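Local structure of glutathione S-transferase omega-like 2 (Saccharomyces cerevisiae, 5LKB) at residues C67-W72 and F339-L344; T206-F211 and T284-R289; E238-F243 and C307-I312; L326-D331 and P365-L370. The protein uses glutathione as a thiol transferase and dehydroascorbate reductase, working as a homodimer that also reacts with glutathionyl-(hydro)quinones. All blocks are in the same frame, centred on the assembly; numbering follows the deposited sequence.

Interaction 1: residues C67-W72 and F339-L344; sequences CSVVHW and FDHIKL
Segment 67-72 leaves a strand and runs on as loop toward the first turns of helix 339-349, the backbones coming nearest at the CA atoms of Trp72 and His341, 5.4 Å apart. This is a domain interface of the glutathione transferase fold: strand 66-69 is an outer strand of the thioredoxin-like N-terminal sheet, and the helix belongs to the helical C-terminal domain. Trp72 carries most of the contact on the side of 67-72. Its CG sits between the backbone N and the carbonyl carbon (chi1 49°), which puts the indole against two helix residues one turn apart. The edge of its five-membered ring, led by CD1, points into the face of the His341 imidazole in a T-shaped pair, with centroids 4.9 Å apart and planes at 81°. Leu344 lies over one indole face: its CB is 3.8 Å from the centroid of the six-membered ring, a CH-pi contact, while its CD1 reaches Trp72 CE2 at 3.7 Å. The other face is taken by the imidazole of His71, so the indole is sandwiched, and NE1 is tied to Asp129. An alanine here would probably loosen the junction between the domains, since the T-shaped pair, the CH-pi contact and the bond to Asp129 all depend on the indole. His341 is itself held at both nitrogens, NE2 bonding to Val128 O. At the in-plane edge of its ring one water joins the segments, 2.8 Å from His341 ND1 and donating to Val70 O at 2.7 Å.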
# COMPACT_ATOMS: atom_id res chain seq x y z
N CYS A 67 -18.08 -29.28 2.85
CA CYS A 67 -16.92 -28.40 2.97
C CYS A 67 -16.68 -28.00 4.42
O CYS A 67 -17.64 -27.78 5.16
CB CYS A 67 -17.22 -27.17 2.14
SG CYS A 67 -16.05 -25.77 2.26
N SER A 68 -15.41 -27.89 4.78
CA SER A 68 -14.99 -27.43 6.08
C SER A 68 -13.90 -26.39 5.86
O SER A 68 -13.18 -26.45 4.85
CB SER A 68 -14.47 -28.54 6.98
OG SER A 68 -15.56 -29.46 7.19
N VAL A 69 -13.74 -25.48 6.81
CA VAL A 69 -12.90 -24.27 6.62
C VAL A 69 -11.90 -24.14 7.77
O VAL A 69 -12.30 -24.07 8.94
CB VAL A 69 -13.76 -23.02 6.50
CG1 VAL A 69 -12.83 -21.84 6.18
CG2 VAL A 69 -14.79 -23.16 5.45
N VAL A 70 -10.61 -24.09 7.44
CA VAL A 70 -9.58 -23.84 8.43
C VAL A 70 -9.59 -22.37 8.87
O VAL A 70 -10.14 -21.50 8.19
CB VAL A 70 -8.19 -24.22 7.90
CG1 VAL A 70 -8.12 -25.76 7.68
CG2 VAL A 70 -7.78 -23.46 6.67
N HIS A 71 -8.94 -22.13 10.00
CA HIS A 71 -8.73 -20.79 10.55
C HIS A 71 -7.91 -19.99 9.56
O HIS A 71 -7.05 -20.52 8.85
CB HIS A 71 -8.01 -20.89 11.87
CG HIS A 71 -8.17 -19.71 12.77
ND1 HIS A 71 -7.52 -18.53 12.56
CD2 HIS A 71 -8.88 -19.56 13.92
CE1 HIS A 71 -7.82 -17.69 13.55
NE2 HIS A 71 -8.64 -18.30 14.39
N TRP A 72 -8.18 -18.68 9.52
CA TRP A 72 -7.40 -17.77 8.68
C TRP A 72 -5.97 -17.57 9.17
O TRP A 72 -5.11 -17.21 8.35
CB TRP A 72 -8.12 -16.42 8.51
CG TRP A 72 -8.60 -15.83 9.83
CD1 TRP A 72 -9.86 -15.92 10.32
CD2 TRP A 72 -7.82 -15.15 10.82
NE1 TRP A 72 -9.94 -15.33 11.56
CE2 TRP A 72 -8.70 -14.85 11.89
CE3 TRP A 72 -6.47 -14.77 10.93
CZ2 TRP A 72 -8.29 -14.16 13.02
CZ3 TRP A 72 -6.08 -14.07 12.07
CH2 TRP A 72 -6.98 -13.80 13.09
N PHE A 339 -13.69 -11.22 2.77
CA PHE A 339 -12.62 -10.26 2.90
C PHE A 339 -12.01 -10.22 4.30
O PHE A 339 -10.85 -9.80 4.41
CB PHE A 339 -13.10 -8.87 2.49
CG PHE A 339 -13.41 -8.73 1.00
CD1 PHE A 339 -12.39 -8.84 0.05
CD2 PHE A 339 -14.70 -8.54 0.55
CE1 PHE A 339 -12.65 -8.72 -1.28
CE2 PHE A 339 -14.99 -8.42 -0.81
CZ PHE A 339 -13.99 -8.51 -1.73
N ASP A 340 -12.71 -10.61 5.36
CA ASP A 340 -12.07 -10.68 6.65
C ASP A 340 -11.03 -11.78 6.67
O ASP A 340 -9.91 -11.55 7.11
CB ASP A 340 -13.07 -10.85 7.78
CG ASP A 340 -14.01 -9.65 7.94
OD1 ASP A 340 -13.61 -8.52 7.72
OD2 ASP A 340 -15.18 -9.85 8.24
N HIS A 341 -11.39 -12.95 6.19
CA HIS A 341 -10.40 -14.03 6.14
C HIS A 341 -9.22 -13.66 5.26
O HIS A 341 -8.07 -13.94 5.60
CB HIS A 341 -11.03 -15.33 5.62
CG HIS A 341 -11.78 -16.10 6.66
ND1 HIS A 341 -11.49 -17.41 6.98
CD2 HIS A 341 -12.79 -15.72 7.47
CE1 HIS A 341 -12.27 -17.79 7.97
NE2 HIS A 341 -13.08 -16.80 8.28
N ILE A 342 -9.50 -13.06 4.09
CA ILE A 342 -8.45 -12.64 3.17
C ILE A 342 -7.46 -11.69 3.86
O ILE A 342 -6.26 -11.91 3.89
CB ILE A 342 -9.05 -12.03 1.91
CG1 ILE A 342 -9.72 -13.11 1.05
CG2 ILE A 342 -8.05 -11.24 1.10
CD1 ILE A 342 -10.63 -12.58 -0.01
N LYS A 343 -7.98 -10.57 4.39
CA LYS A 343 -7.08 -9.59 4.95
C LYS A 343 -6.36 -10.07 6.19
O LYS A 343 -5.14 -9.80 6.37
CB LYS A 343 -7.83 -8.27 5.25
CG LYS A 343 -8.26 -7.55 3.96
CD LYS A 343 -9.20 -6.38 4.22
CE LYS A 343 -8.57 -5.24 4.98
NZ LYS A 343 -7.80 -4.44 4.07
N LEU A 344 -7.10 -10.74 7.08
CA LEU A 344 -6.49 -11.24 8.30
C LEU A 344 -5.44 -12.30 8.00
O LEU A 344 -4.34 -12.28 8.56
CB LEU A 344 -7.56 -11.79 9.25
CG LEU A 344 -8.48 -10.76 9.92
CD1 LEU A 344 -9.65 -11.51 10.53
CD2 LEU A 344 -7.65 -10.00 10.98
O HOH W 1 -9.91 -19.63 6.20

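Interaction 2: residues T206-F211 and T284-R289; sequences TQIDDF and TEADIR
Asp287 OD1 is the best-held polar atom, gripped by two bonds, one from Thr278 OG1 and one from the indole NE1 of Trp322. The same carboxylate spends its other oxygen on the start of helix 285-304: OD2, through its anti lone pair, accepts from Thr284 N at 3.0 Å in a nearly straight bond (169°). Thr284 reciprocates as N-cap, its OG1 accepting from Ala286 N at 3.0 Å along a more bent path of 137°. OG1 lies between the backbone N and the carbonyl carbon, turned to the helix end. Against this capped end packs helix 205-220, nearly parallel, the short segments' axes 19° apart and 9.7 Å at closest approach. Ile208 meets Thr284 tip to tip, CD1 lying 3.7 Å from Thr284 CB, while its CG2 branch rests near Glu285 OE1. One turn on, Phe211 CD2 touches Ala286 CB at 3.7 Å; the backbones come nearest at Ile208 and Ala286. A valine at Thr284 would probably weaken the start of the helix, because the hydroxyl that accepts from Ala286 N would be gone. Asp209 and Glu285 bring like charges within 5.0 Å (OD1 to OE1), a repulsion probably eased by Arg179, which forms a salt bridge to each. The paired bonds of Thr284 and Asp287 make a capping box, the Ser/Thr-X-X-Asp motif familiar at the head of the core helix in the C-terminal domain of glutathione transferases.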
# COMPACT_ATOMS: atom_id res chain seq x y z
N THR A 206 -8.15 -24.96 -25.65
CA THR A 206 -6.74 -24.61 -25.83
C THR A 206 -6.51 -23.15 -25.43
O THR A 206 -5.49 -22.85 -24.81
CB THR A 206 -6.26 -24.86 -27.26
OG1 THR A 206 -6.99 -24.02 -28.15
CG2 THR A 206 -6.51 -26.28 -27.64
N GLN A 207 -7.44 -22.26 -25.76
CA GLN A 207 -7.29 -20.85 -25.33
C GLN A 207 -7.35 -20.72 -23.82
O GLN A 207 -6.64 -19.87 -23.25
CB GLN A 207 -8.35 -19.96 -25.94
CG GLN A 207 -8.31 -19.84 -27.45
CD GLN A 207 -9.61 -19.31 -27.99
OE1 GLN A 207 -9.85 -18.11 -28.01
NE2 GLN A 207 -10.46 -20.23 -28.41
N ILE A 208 -8.23 -21.46 -23.14
CA ILE A 208 -8.22 -21.49 -21.67
C ILE A 208 -6.88 -21.95 -21.13
O ILE A 208 -6.31 -21.35 -20.22
CB ILE A 208 -9.37 -22.36 -21.13
CG1 ILE A 208 -10.71 -21.70 -21.37
CG2 ILE A 208 -9.16 -22.72 -19.67
CD1 ILE A 208 -11.91 -22.61 -21.19
N ASP A 209 -6.34 -23.04 -21.67
CA ASP A 209 -5.07 -23.52 -21.15
C ASP A 209 -3.94 -22.51 -21.39
O ASP A 209 -3.06 -22.35 -20.53
CB ASP A 209 -4.70 -24.86 -21.79
CG ASP A 209 -5.49 -25.99 -21.22
OD1 ASP A 209 -6.04 -25.90 -20.11
OD2 ASP A 209 -5.63 -27.03 -21.93
N ASP A 210 -3.92 -21.87 -22.56
CA ASP A 210 -2.83 -20.95 -22.88
C ASP A 210 -2.93 -19.70 -22.01
O ASP A 210 -1.91 -19.23 -21.51
CB ASP A 210 -2.88 -20.56 -24.35
CG ASP A 210 -2.49 -21.72 -25.29
OD1 ASP A 210 -1.95 -22.75 -24.81
OD2 ASP A 210 -2.72 -21.54 -26.51
N PHE A 211 -4.14 -19.16 -21.83
CA PHE A 211 -4.33 -18.01 -20.93
C PHE A 211 -3.93 -18.41 -19.51
O PHE A 211 -3.16 -17.68 -18.83
CB PHE A 211 -5.80 -17.61 -21.00
CG PHE A 211 -6.16 -16.36 -20.24
CD1 PHE A 211 -5.99 -15.13 -20.83
CD2 PHE A 211 -6.82 -16.45 -19.01
CE1 PHE A 211 -6.35 -13.95 -20.14
CE2 PHE A 211 -7.20 -15.31 -18.32
CZ PHE A 211 -6.99 -14.05 -18.87
N THR A 284 -15.87 -19.08 -18.00
CA THR A 284 -15.03 -20.25 -18.01
C THR A 284 -14.12 -20.29 -16.79
O THR A 284 -14.00 -19.31 -16.02
CB THR A 284 -14.16 -20.35 -19.27
OG1 THR A 284 -13.01 -19.48 -19.15
CG2 THR A 284 -14.96 -20.08 -20.56
N GLU A 285 -13.45 -21.42 -16.67
CA GLU A 285 -12.41 -21.63 -15.67
C GLU A 285 -11.35 -20.53 -15.70
O GLU A 285 -10.76 -20.21 -14.65
CB GLU A 285 -11.73 -22.95 -15.98
CG GLU A 285 -10.58 -23.26 -15.12
CD GLU A 285 -9.90 -24.56 -15.55
OE1 GLU A 285 -8.79 -24.51 -16.12
OE2 GLU A 285 -10.49 -25.63 -15.28
N ALA A 286 -11.05 -19.99 -16.88
CA ALA A 286 -10.03 -18.93 -16.97
C ALA A 286 -10.46 -17.75 -16.13
O ALA A 286 -9.61 -17.11 -15.47
CB ALA A 286 -9.86 -18.48 -18.42
N ASP A 287 -11.76 -17.41 -16.16
CA ASP A 287 -12.25 -16.31 -15.31
C ASP A 287 -12.10 -16.64 -13.83
O ASP A 287 -11.73 -15.76 -13.01
CB ASP A 287 -13.70 -15.99 -15.61
CG ASP A 287 -13.91 -15.58 -17.01
OD1 ASP A 287 -13.41 -14.55 -17.45
OD2 ASP A 287 -14.65 -16.32 -17.73
N ILE A 288 -12.43 -17.85 -13.46
CA ILE A 288 -12.38 -18.28 -12.07
C ILE A 288 -10.97 -18.14 -11.54
O ILE A 288 -10.73 -17.57 -10.47
CB ILE A 288 -12.95 -19.70 -11.93
CG1 ILE A 288 -14.44 -19.68 -12.27
CG2 ILE A 288 -12.69 -20.24 -10.51
CD1 ILE A 288 -15.09 -21.04 -12.36
N ARG A 289 -10.00 -18.64 -12.29
CA ARG A 289 -8.62 -18.65 -11.84
C ARG A 289 -8.09 -17.23 -11.74
O ARG A 289 -7.39 -16.92 -10.77
CB ARG A 289 -7.76 -19.52 -12.76
CG ARG A 289 -8.03 -21.06 -12.59
CD ARG A 289 -7.36 -21.82 -13.79
NE ARG A 289 -5.96 -21.47 -13.90
CZ ARG A 289 -4.93 -22.28 -13.96
NH1 ARG A 289 -5.09 -23.60 -13.93
NH2 ARG A 289 -3.71 -21.75 -14.09

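Interaction 3: residues E238-F243 and C307-I312; sequences EVNNVF and CNFTSI
Two phenyl rings, those of Phe243 and Phe309, lie face to face in an offset stack, planes 13° apart and centroids 4.5 Å apart. The shift sets Phe309 CB, not its ring, over the middle of Phe243, 3.6 Å from that centroid and almost exactly on the normal, while Phe309 CD2 lies 3.5 Å from Phe243 CG. Backbone atoms of 307-310 curl round the rim of Phe243: CZ approaches Cys307 O at 3.3 Å, and CE1 comes to 3.6 Å from Thr310 O, a buried oxygen with no hydrogen-bond partner in the model. The weakly positive ring edge may partly compensate it. At the rim of Phe309, Asn240 OD1 comes to 3.4 Å from CZ, its amide turned 68° against the ring and steadied by the bond from ND2 to Glu236 O. Val239 reaches the same ring tip to tip, CG1 3.7 Å from Phe309 CE1. Beyond the contact lies the second subunit, whose Lys364 makes a cation-pi contact with Phe309 and whose Gly362 N bonds to Asn308 OD1. The stack thus fixes the loop after helix 285-304 onto the long helix 232-264, as part of the homodimer interface of the helical C-terminal domain.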
# COMPACT_ATOMS: atom_id res chain seq x y z
N GLU A 238 9.93 -9.49 -10.26
CA GLU A 238 8.60 -10.10 -10.22
C GLU A 238 7.48 -9.07 -10.26
O GLU A 238 6.46 -9.30 -10.91
CB GLU A 238 8.48 -11.04 -9.04
CG GLU A 238 9.47 -12.18 -9.06
CD GLU A 238 9.24 -13.23 -10.15
OE1 GLU A 238 8.19 -13.17 -10.83
OE2 GLU A 238 10.11 -14.14 -10.25
N VAL A 239 7.63 -7.92 -9.56
CA VAL A 239 6.57 -6.93 -9.61
C VAL A 239 6.42 -6.33 -10.99
O VAL A 239 5.31 -6.05 -11.44
CB VAL A 239 6.71 -5.84 -8.52
CG1 VAL A 239 7.81 -4.79 -8.83
CG2 VAL A 239 5.38 -5.15 -8.28
N ASN A 240 7.54 -6.10 -11.69
CA ASN A 240 7.40 -5.58 -13.05
C ASN A 240 6.67 -6.60 -13.92
O ASN A 240 5.87 -6.22 -14.77
CB ASN A 240 8.78 -5.30 -13.65
CG ASN A 240 9.31 -3.91 -13.28
OD1 ASN A 240 8.81 -2.90 -13.74
ND2 ASN A 240 10.31 -3.89 -12.50
N ASN A 241 6.95 -7.87 -13.69
CA ASN A 241 6.31 -8.96 -14.45
C ASN A 241 4.82 -9.01 -14.17
O ASN A 241 4.03 -9.21 -15.10
CB ASN A 241 7.03 -10.26 -14.16
CG ASN A 241 6.54 -11.38 -15.07
OD1 ASN A 241 6.67 -11.29 -16.31
ND2 ASN A 241 5.92 -12.34 -14.49
N VAL A 242 4.39 -8.84 -12.90
CA VAL A 242 2.97 -8.82 -12.59
C VAL A 242 2.28 -7.75 -13.40
O VAL A 242 1.25 -7.97 -14.03
CB VAL A 242 2.78 -8.60 -11.08
CG1 VAL A 242 1.34 -8.20 -10.78
CG2 VAL A 242 3.17 -9.82 -10.23
N PHE A 243 2.77 -6.49 -13.31
CA PHE A 243 2.07 -5.41 -13.98
C PHE A 243 2.13 -5.54 -15.50
O PHE A 243 1.17 -5.19 -16.17
CB PHE A 243 2.56 -4.03 -13.46
CG PHE A 243 1.97 -3.71 -12.09
CD1 PHE A 243 0.70 -3.20 -12.01
CD2 PHE A 243 2.64 -4.05 -10.94
CE1 PHE A 243 0.08 -2.99 -10.76
CE2 PHE A 243 2.04 -3.83 -9.68
CZ PHE A 243 0.78 -3.33 -9.62
N CYS A 307 2.64 -4.96 -4.47
CA CYS A 307 2.31 -4.98 -5.87
C CYS A 307 1.55 -3.70 -6.16
O CYS A 307 0.34 -3.66 -6.34
CB CYS A 307 1.41 -6.17 -6.11
SG CYS A 307 2.32 -7.78 -6.14
N ASN A 308 2.30 -2.58 -6.24
CA ASN A 308 1.66 -1.29 -5.99
C ASN A 308 1.99 -0.20 -7.00
O ASN A 308 1.81 0.97 -6.68
CB ASN A 308 1.92 -0.82 -4.56
CG ASN A 308 3.31 -0.29 -4.35
OD1 ASN A 308 4.23 -0.63 -5.07
ND2 ASN A 308 3.45 0.57 -3.33
N PHE A 309 2.38 -0.54 -8.22
CA PHE A 309 2.47 0.49 -9.28
C PHE A 309 1.19 1.30 -9.34
O PHE A 309 1.20 2.53 -9.50
CB PHE A 309 2.73 -0.13 -10.67
CG PHE A 309 4.11 -0.81 -10.86
CD1 PHE A 309 5.03 -1.02 -9.83
CD2 PHE A 309 4.49 -1.24 -12.15
CE1 PHE A 309 6.25 -1.71 -10.05
CE2 PHE A 309 5.70 -1.85 -12.36
CZ PHE A 309 6.56 -2.10 -11.33
N THR A 310 0.07 0.59 -9.28
CA THR A 310 -1.27 1.11 -9.22
C THR A 310 -2.14 0.01 -8.63
O THR A 310 -1.65 -1.08 -8.29
CB THR A 310 -1.75 1.55 -10.60
OG1 THR A 310 -3.00 2.25 -10.48
CG2 THR A 310 -1.83 0.39 -11.51
N SER A 311 -3.42 0.32 -8.47
CA SER A 311 -4.41 -0.65 -8.01
C SER A 311 -5.31 -1.02 -9.17
O SER A 311 -5.29 -0.41 -10.24
CB SER A 311 -5.26 -0.03 -6.89
OG SER A 311 -5.98 1.04 -7.31
N ILE A 312 -6.05 -2.12 -9.00
CA ILE A 312 -7.07 -2.46 -9.99
C ILE A 312 -8.07 -1.32 -10.15
O ILE A 312 -8.35 -0.86 -11.27
CB ILE A 312 -7.81 -3.75 -9.61
CG1 ILE A 312 -6.82 -4.95 -9.55
CG2 ILE A 312 -8.95 -4.05 -10.60
CD1 ILE A 312 -6.05 -5.24 -10.80

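Interaction 4: residues L326-D331 and P365-L370; sequences LYWNYD and PDIRPL
One hydrogen bond links segments 326-331 and 365-370, pinning the end of helix 317-329 of the all-helical glutathione transferase C-terminal domain to the irregular tail that follows the last helix, 339-349. Trp328 NE1 donates to Arg368 O at 2.9 Å, with an N-H...O angle of 153°. The oxygen lies near the indole plane, but the donor stands 34° above the plane of the carbonyl, so the tail carbonyl is approached from over its plane. Pro369 CA closes in beside the same nitrogen, at 3.6 Å from NE1. Apart from this bond the contact is apolar. In a CH-pi contact the CG2 methyl of Ile367 sits over one face of the Tyr327 ring, 3.8 Å from its centroid, placed there because chi1 (-178°) carries CG1 anti to the backbone N and turns CG2 between N and the carbonyl carbon. The same methyl lies 4.1 Å from Trp328 CZ2, so that it sits beside the corner where the two aromatic rings meet. Tyr327 CD2 in turn lies over the middle of the Trp328 ring. Arg324 on the helix adds a bond to Pro369 O. Farther along, Leu370 packs more loosely, its CB 4.3 Å from Trp328 CD1.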
# COMPACT_ATOMS: atom_id res chain seq x y z
N LEU A 326 -18.34 -10.03 -11.93
CA LEU A 326 -18.34 -11.37 -11.34
C LEU A 326 -18.75 -11.33 -9.88
O LEU A 326 -19.60 -12.12 -9.43
CB LEU A 326 -16.99 -12.05 -11.53
CG LEU A 326 -16.57 -12.31 -12.96
CD1 LEU A 326 -15.19 -12.86 -13.02
CD2 LEU A 326 -17.55 -13.27 -13.66
N TYR A 327 -18.15 -10.42 -9.11
CA TYR A 327 -18.45 -10.40 -7.69
C TYR A 327 -19.91 -10.09 -7.43
O TYR A 327 -20.56 -10.78 -6.65
CB TYR A 327 -17.56 -9.33 -7.02
CG TYR A 327 -17.87 -9.18 -5.52
CD1 TYR A 327 -17.22 -9.97 -4.59
CD2 TYR A 327 -18.85 -8.30 -5.06
CE1 TYR A 327 -17.51 -9.92 -3.27
CE2 TYR A 327 -19.12 -8.23 -3.74
CZ TYR A 327 -18.48 -9.05 -2.85
OH TYR A 327 -18.72 -8.96 -1.52
N TRP A 328 -20.44 -9.01 -8.03
CA TRP A 328 -21.78 -8.56 -7.64
C TRP A 328 -22.88 -9.36 -8.28
O TRP A 328 -23.98 -9.44 -7.72
CB TRP A 328 -21.98 -7.08 -7.94
CG TRP A 328 -21.09 -6.18 -7.09
CD1 TRP A 328 -19.97 -5.54 -7.50
CD2 TRP A 328 -21.27 -5.83 -5.71
NE1 TRP A 328 -19.41 -4.81 -6.46
CE2 TRP A 328 -20.18 -4.98 -5.34
CE3 TRP A 328 -22.22 -6.19 -4.73
CZ2 TRP A 328 -20.08 -4.43 -4.06
CZ3 TRP A 328 -22.11 -5.66 -3.46
CH2 TRP A 328 -21.05 -4.79 -3.14
N ASN A 329 -22.62 -9.90 -9.46
CA ASN A 329 -23.70 -10.44 -10.27
C ASN A 329 -23.73 -11.96 -10.29
O ASN A 329 -24.69 -12.54 -10.82
CB ASN A 329 -23.70 -9.88 -11.70
CG ASN A 329 -24.08 -8.43 -11.72
OD1 ASN A 329 -24.98 -8.03 -10.96
ND2 ASN A 329 -23.41 -7.62 -12.54
N TYR A 330 -22.74 -12.63 -9.69
CA TYR A 330 -22.71 -14.10 -9.62
C TYR A 330 -22.54 -14.53 -8.17
O TYR A 330 -21.48 -14.32 -7.57
CB TYR A 330 -21.56 -14.64 -10.45
CG TYR A 330 -21.71 -14.42 -11.92
CD1 TYR A 330 -21.57 -13.20 -12.51
CD2 TYR A 330 -22.02 -15.51 -12.75
CE1 TYR A 330 -21.73 -13.02 -13.88
CE2 TYR A 330 -22.16 -15.34 -14.10
CZ TYR A 330 -22.03 -14.12 -14.67
OH TYR A 330 -22.19 -13.96 -16.04
N ASP A 331 -23.58 -15.14 -7.59
CA ASP A 331 -23.53 -15.51 -6.19
C ASP A 331 -22.38 -16.47 -5.87
O ASP A 331 -21.88 -16.48 -4.73
CB ASP A 331 -24.83 -16.19 -5.75
CG ASP A 331 -26.02 -15.24 -5.72
OD1 ASP A 331 -25.84 -14.01 -5.87
OD2 ASP A 331 -27.13 -15.80 -5.55
N PRO A 365 -13.78 0.83 -0.24
CA PRO A 365 -14.24 -0.43 0.32
C PRO A 365 -13.43 -1.62 -0.22
O PRO A 365 -12.55 -1.42 -1.05
CB PRO A 365 -15.69 -0.53 -0.20
CG PRO A 365 -15.57 0.05 -1.55
CD PRO A 365 -14.59 1.26 -1.39
N ASP A 366 -13.68 -2.82 0.29
CA ASP A 366 -12.93 -3.97 -0.22
C ASP A 366 -13.11 -4.14 -1.73
O ASP A 366 -12.16 -4.48 -2.47
CB ASP A 366 -13.34 -5.26 0.52
CG ASP A 366 -13.00 -5.24 1.99
OD1 ASP A 366 -11.95 -4.72 2.39
OD2 ASP A 366 -13.83 -5.65 2.78
N ILE A 367 -14.35 -4.02 -2.21
CA ILE A 367 -14.64 -4.01 -3.65
C ILE A 367 -15.70 -2.93 -3.91
O ILE A 367 -16.73 -2.90 -3.24
CB ILE A 367 -15.13 -5.40 -4.11
CG1 ILE A 367 -15.38 -5.44 -5.62
CG2 ILE A 367 -16.32 -5.94 -3.31
CD1 ILE A 367 -14.23 -5.22 -6.45
N ARG A 368 -15.46 -2.09 -4.88
CA ARG A 368 -16.41 -1.01 -5.16
C ARG A 368 -17.67 -1.56 -5.82
O ARG A 368 -17.62 -2.59 -6.52
CB ARG A 368 -15.78 0.04 -6.05
CG ARG A 368 -14.65 0.89 -5.41
CD ARG A 368 -14.25 2.02 -6.36
NE ARG A 368 -13.15 2.84 -5.84
CZ ARG A 368 -12.35 3.60 -6.60
NH1 ARG A 368 -12.51 3.62 -7.93
NH2 ARG A 368 -11.35 4.32 -6.05
N PRO A 369 -18.80 -0.91 -5.58
CA PRO A 369 -20.03 -1.26 -6.29
C PRO A 369 -19.85 -1.04 -7.77
O PRO A 369 -19.03 -0.25 -8.22
CB PRO A 369 -21.05 -0.26 -5.72
CG PRO A 369 -20.27 0.87 -5.30
CD PRO A 369 -18.96 0.28 -4.74
N LEU A 370 -20.68 -1.75 -8.56
CA LEU A 370 -20.63 -1.57 -10.00
C LEU A 370 -21.61 -0.47 -10.37
O LEU A 370 -22.77 -0.70 -10.72
CB LEU A 370 -20.94 -2.90 -10.72
CG LEU A 370 -20.70 -2.94 -12.22
CD1 LEU A 370 -19.49 -2.12 -12.70
CD2 LEU A 370 -20.62 -4.39 -12.68

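Overall arrangement
From the N terminus, 67-72 opens the longest loop, which interaction 1 closes at 339-344, joining the thioredoxin-like domain to the helical one. Nested within it, interactions 2 and 3 cross: 206-211 and then 238-243 open, and 284-289 and 307-312 close them in the same order, interlocking helices 205-220 and 232-264 with helix 285-304 and the loop that follows it. Interaction 4 follows these two in series. It opens at 326-331, inside the loop of interaction 1, but closes beyond it at 365-370, so the two cross. They also touch, Phe339 packing on Tyr327, Asp366 and Ile367, whereas interactions 1 and 2 sit on opposite sides of the chain's centre, about 25 Å apart between centres.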